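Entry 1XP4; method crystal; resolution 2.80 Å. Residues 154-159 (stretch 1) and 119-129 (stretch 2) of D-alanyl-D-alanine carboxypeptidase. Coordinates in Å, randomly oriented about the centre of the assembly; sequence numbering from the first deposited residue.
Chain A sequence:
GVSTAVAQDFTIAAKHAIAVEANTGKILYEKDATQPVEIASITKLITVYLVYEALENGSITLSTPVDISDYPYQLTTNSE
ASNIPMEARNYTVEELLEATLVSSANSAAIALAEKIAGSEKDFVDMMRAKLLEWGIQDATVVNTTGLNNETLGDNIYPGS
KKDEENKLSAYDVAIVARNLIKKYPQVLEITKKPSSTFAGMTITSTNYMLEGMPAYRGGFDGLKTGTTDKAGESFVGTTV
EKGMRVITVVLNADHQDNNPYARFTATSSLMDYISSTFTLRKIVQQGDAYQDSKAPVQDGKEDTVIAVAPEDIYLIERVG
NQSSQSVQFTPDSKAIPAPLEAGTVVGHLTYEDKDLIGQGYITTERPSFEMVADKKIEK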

# COMPACT_ATOMS: atom_id res chain seq x y z
N ASP A 154 -7.97 8.88 29.00
CA ASP A 154 -8.53 10.19 28.68
C ASP A 154 -8.00 10.80 27.38
O ASP A 154 -8.59 11.75 26.85
CB ASP A 154 -8.26 11.17 29.83
CG ASP A 154 -7.36 10.58 30.90
OD1 ASP A 154 -6.27 10.07 30.57
OD2 ASP A 154 -7.75 10.66 32.08
N ASN A 155 -6.90 10.27 26.86
CA ASN A 155 -6.31 10.79 25.63
C ASN A 155 -7.00 10.33 24.35
O ASN A 155 -6.35 9.95 23.39
CB ASN A 155 -4.82 10.42 25.58
CG ASN A 155 -4.04 10.98 26.75
OD1 ASN A 155 -3.74 12.18 26.80
ND2 ASN A 155 -3.72 10.12 27.72
N ILE A 156 -8.33 10.38 24.35
CA ILE A 156 -9.08 9.97 23.18
C ILE A 156 -9.62 11.19 22.45
O ILE A 156 -9.73 12.27 23.03
CB ILE A 156 -10.30 9.08 23.54
CG1 ILE A 156 -11.31 9.89 24.35
CG2 ILE A 156 -9.83 7.84 24.30
CD1 ILE A 156 -12.61 9.19 24.55
N TYR A 157 -9.96 11.00 21.18
CA TYR A 157 -10.49 12.07 20.36
C TYR A 157 -11.76 12.63 20.98
O TYR A 157 -12.59 11.89 21.52
CB TYR A 157 -10.79 11.52 18.96
CG TYR A 157 -11.02 12.59 17.92
CD1 TYR A 157 -12.24 13.25 17.81
CD2 TYR A 157 -9.99 12.99 17.07
CE1 TYR A 157 -12.43 14.27 16.89
CE2 TYR A 157 -10.16 14.01 16.15
CZ TYR A 157 -11.39 14.65 16.06
OH TYR A 157 -11.57 15.67 15.16
N PRO A 158 -11.92 13.97 20.95
CA PRO A 158 -13.11 14.61 21.52
C PRO A 158 -14.35 14.14 20.76
O PRO A 158 -14.45 14.35 19.55
CB PRO A 158 -12.84 16.09 21.29
CG PRO A 158 -11.36 16.17 21.37
CD PRO A 158 -10.93 14.97 20.55
N GLY A 159 -15.27 13.51 21.47
CA GLY A 159 -16.48 13.03 20.83
C GLY A 159 -16.45 11.53 20.63
O GLY A 159 -17.49 10.88 20.63
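Stretch 2, residues 119-129: SEKDFVDMMRA

The most unusual feature of this contact is a very short hydrogen bond: Tyr157 OH donates to Asp125 OD1 at 2.5 Å, with the carboxylate oxygen at the ring edge, near its plane. Asp125 directs its CA-to-CB bond sideways to stretch 1, yet with chi1 at -68° its end comes nearer and reaches the hydroxyl.

Stretch 2 enters as a loop residue, Ser119, and is helical from Glu120 to Ala129, the helix continuing beyond, with backbone bonds such as Val124 N to Glu120 O (2.8 Å) and Arg128 N to Val124 O (2.8 Å). Ser119 caps the helix: its OG accepts from Asp122 N at 3.2 Å, and the 171° angle at the hydrogen is nearly linear. Stretch 1 has no regular helix or strand. The backbones are closest at Tyr157 and Lys121, whose CA atoms are 6.0 Å apart; from there the tyrosine side chain (chi1 -165°, t) points toward the helix, where Lys121, Val124 and Asp125 meet it and the Arg128 side chain reaches back to it. Lys121 and Asp125, and Val124 and Arg128, are each four residues apart, about one turn, so the four residues share one side of the helix.

Three further contacts surround the Tyr157 side chain. The Arg128 guanidinium lies flat on one face, centres 4.2 Å apart and planes at 30°; Arg128 CZ is 20° off the ring normal, a cation-pi geometry. Val124 CG1 makes an apolar contact with Tyr157 CE2 at 3.9 Å. Lys121 NZ gives Tyr157 OH a weak hydrogen bond of 3.4 Å, while its salt bridge to Asp125 OD2 (2.8 Å) links two partners of the hydroxyl within the helix.

Beyond the ring, Pro158 CD packs 4.0 Å from Lys121 CD. Near the start of the helix, a water donates to both Glu120 OE1 (2.6 Å) and Asn155 O (2.7 Å), bridging two atoms that are themselves 4.2 Å apart. Tyr157 accounts for 124 Å² of the 288 Å² buried in total.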

# COMPACT_ATOMS: atom_id res chain seq x y z
N SER A 119 -0.83 17.87 17.76
CA SER A 119 -1.55 16.95 18.63
C SER A 119 -2.06 15.75 17.83
O SER A 119 -2.21 15.82 16.61
CB SER A 119 -2.73 17.66 19.29
OG SER A 119 -3.71 18.03 18.33
N GLU A 120 -2.33 14.65 18.51
CA GLU A 120 -2.84 13.49 17.81
C GLU A 120 -4.20 13.86 17.18
O GLU A 120 -4.52 13.41 16.08
CB GLU A 120 -2.98 12.31 18.77
CG GLU A 120 -3.52 11.07 18.10
CD GLU A 120 -3.43 9.83 18.95
OE1 GLU A 120 -3.68 9.93 20.18
OE2 GLU A 120 -3.12 8.75 18.40
N LYS A 121 -4.98 14.69 17.87
CA LYS A 121 -6.28 15.08 17.35
C LYS A 121 -6.18 15.74 15.99
O LYS A 121 -6.89 15.37 15.05
CB LYS A 121 -6.98 16.06 18.28
CG LYS A 121 -8.29 16.54 17.66
CD LYS A 121 -8.92 17.72 18.38
CE LYS A 121 -10.22 18.15 17.67
NZ LYS A 121 -9.99 18.50 16.24
N ASP A 122 -5.33 16.76 15.88
CA ASP A 122 -5.17 17.45 14.61
C ASP A 122 -4.69 16.45 13.58
O ASP A 122 -5.16 16.44 12.44
CB ASP A 122 -4.17 18.61 14.73
CG ASP A 122 -4.66 19.71 15.67
OD1 ASP A 122 -5.81 20.16 15.51
OD2 ASP A 122 -3.89 20.13 16.56
N PHE A 123 -3.75 15.59 13.98
CA PHE A 123 -3.24 14.59 13.06
C PHE A 123 -4.39 13.70 12.54
O PHE A 123 -4.44 13.38 11.35
CB PHE A 123 -2.17 13.71 13.72
CG PHE A 123 -1.34 12.95 12.74
CD1 PHE A 123 -0.27 13.57 12.09
CD2 PHE A 123 -1.64 11.63 12.43
CE1 PHE A 123 0.48 12.88 11.14
CE2 PHE A 123 -0.89 10.94 11.48
CZ PHE A 123 0.17 11.56 10.83
N VAL A 124 -5.30 13.31 13.43
CA VAL A 124 -6.43 12.49 13.03
C VAL A 124 -7.28 13.21 11.98
O VAL A 124 -7.75 12.60 11.01
CB VAL A 124 -7.33 12.10 14.23
CG1 VAL A 124 -8.61 11.43 13.72
CG2 VAL A 124 -6.58 11.15 15.17
N ASP A 125 -7.49 14.51 12.16
CA ASP A 125 -8.27 15.26 11.20
C ASP A 125 -7.54 15.22 9.87
O ASP A 125 -8.16 15.21 8.81
CB ASP A 125 -8.46 16.70 11.67
CG ASP A 125 -9.34 16.81 12.91
OD1 ASP A 125 -10.30 16.01 13.04
OD2 ASP A 125 -9.08 17.70 13.75
N MSE A 126 -6.22 15.18 9.94
CA MSE A 126 -5.43 15.12 8.72
C MSE A 126 -5.64 13.77 8.05
O MSE A 126 -5.79 13.69 6.83
CB MSE A 126 -3.94 15.32 9.03
CG MSE A 126 -3.53 16.78 9.20
SE MSE A 126 -1.66 17.03 9.63
CE MSE A 126 -0.88 16.18 8.09
N MSE A 127 -5.65 12.69 8.83
CA MSE A 127 -5.85 11.39 8.22
C MSE A 127 -7.29 11.21 7.74
O MSE A 127 -7.55 10.44 6.82
CB MSE A 127 -5.38 10.24 9.14
CG MSE A 127 -5.50 10.46 10.64
SE MSE A 127 -4.37 9.26 11.72
CE MSE A 127 -4.96 7.54 11.07
N ARG A 128 -8.22 11.93 8.35
CA ARG A 128 -9.61 11.84 7.92
C ARG A 128 -9.73 12.53 6.57
O ARG A 128 -10.47 12.08 5.69
CB ARG A 128 -10.55 12.53 8.92
CG ARG A 128 -10.70 11.80 10.22
CD ARG A 128 -11.66 12.49 11.16
NE ARG A 128 -11.84 11.73 12.39
CZ ARG A 128 -12.67 12.07 13.37
NH1 ARG A 128 -13.41 13.17 13.26
NH2 ARG A 128 -12.77 11.32 14.46
N ALA A 129 -8.99 13.62 6.41
CA ALA A 129 -9.02 14.37 5.17
C ALA A 129 -8.36 13.60 4.06
O ALA A 129 -8.91 13.49 2.96
CB ALA A 129 -8.33 15.71 5.36
O HOH W 1 -5.18 11.56 21.63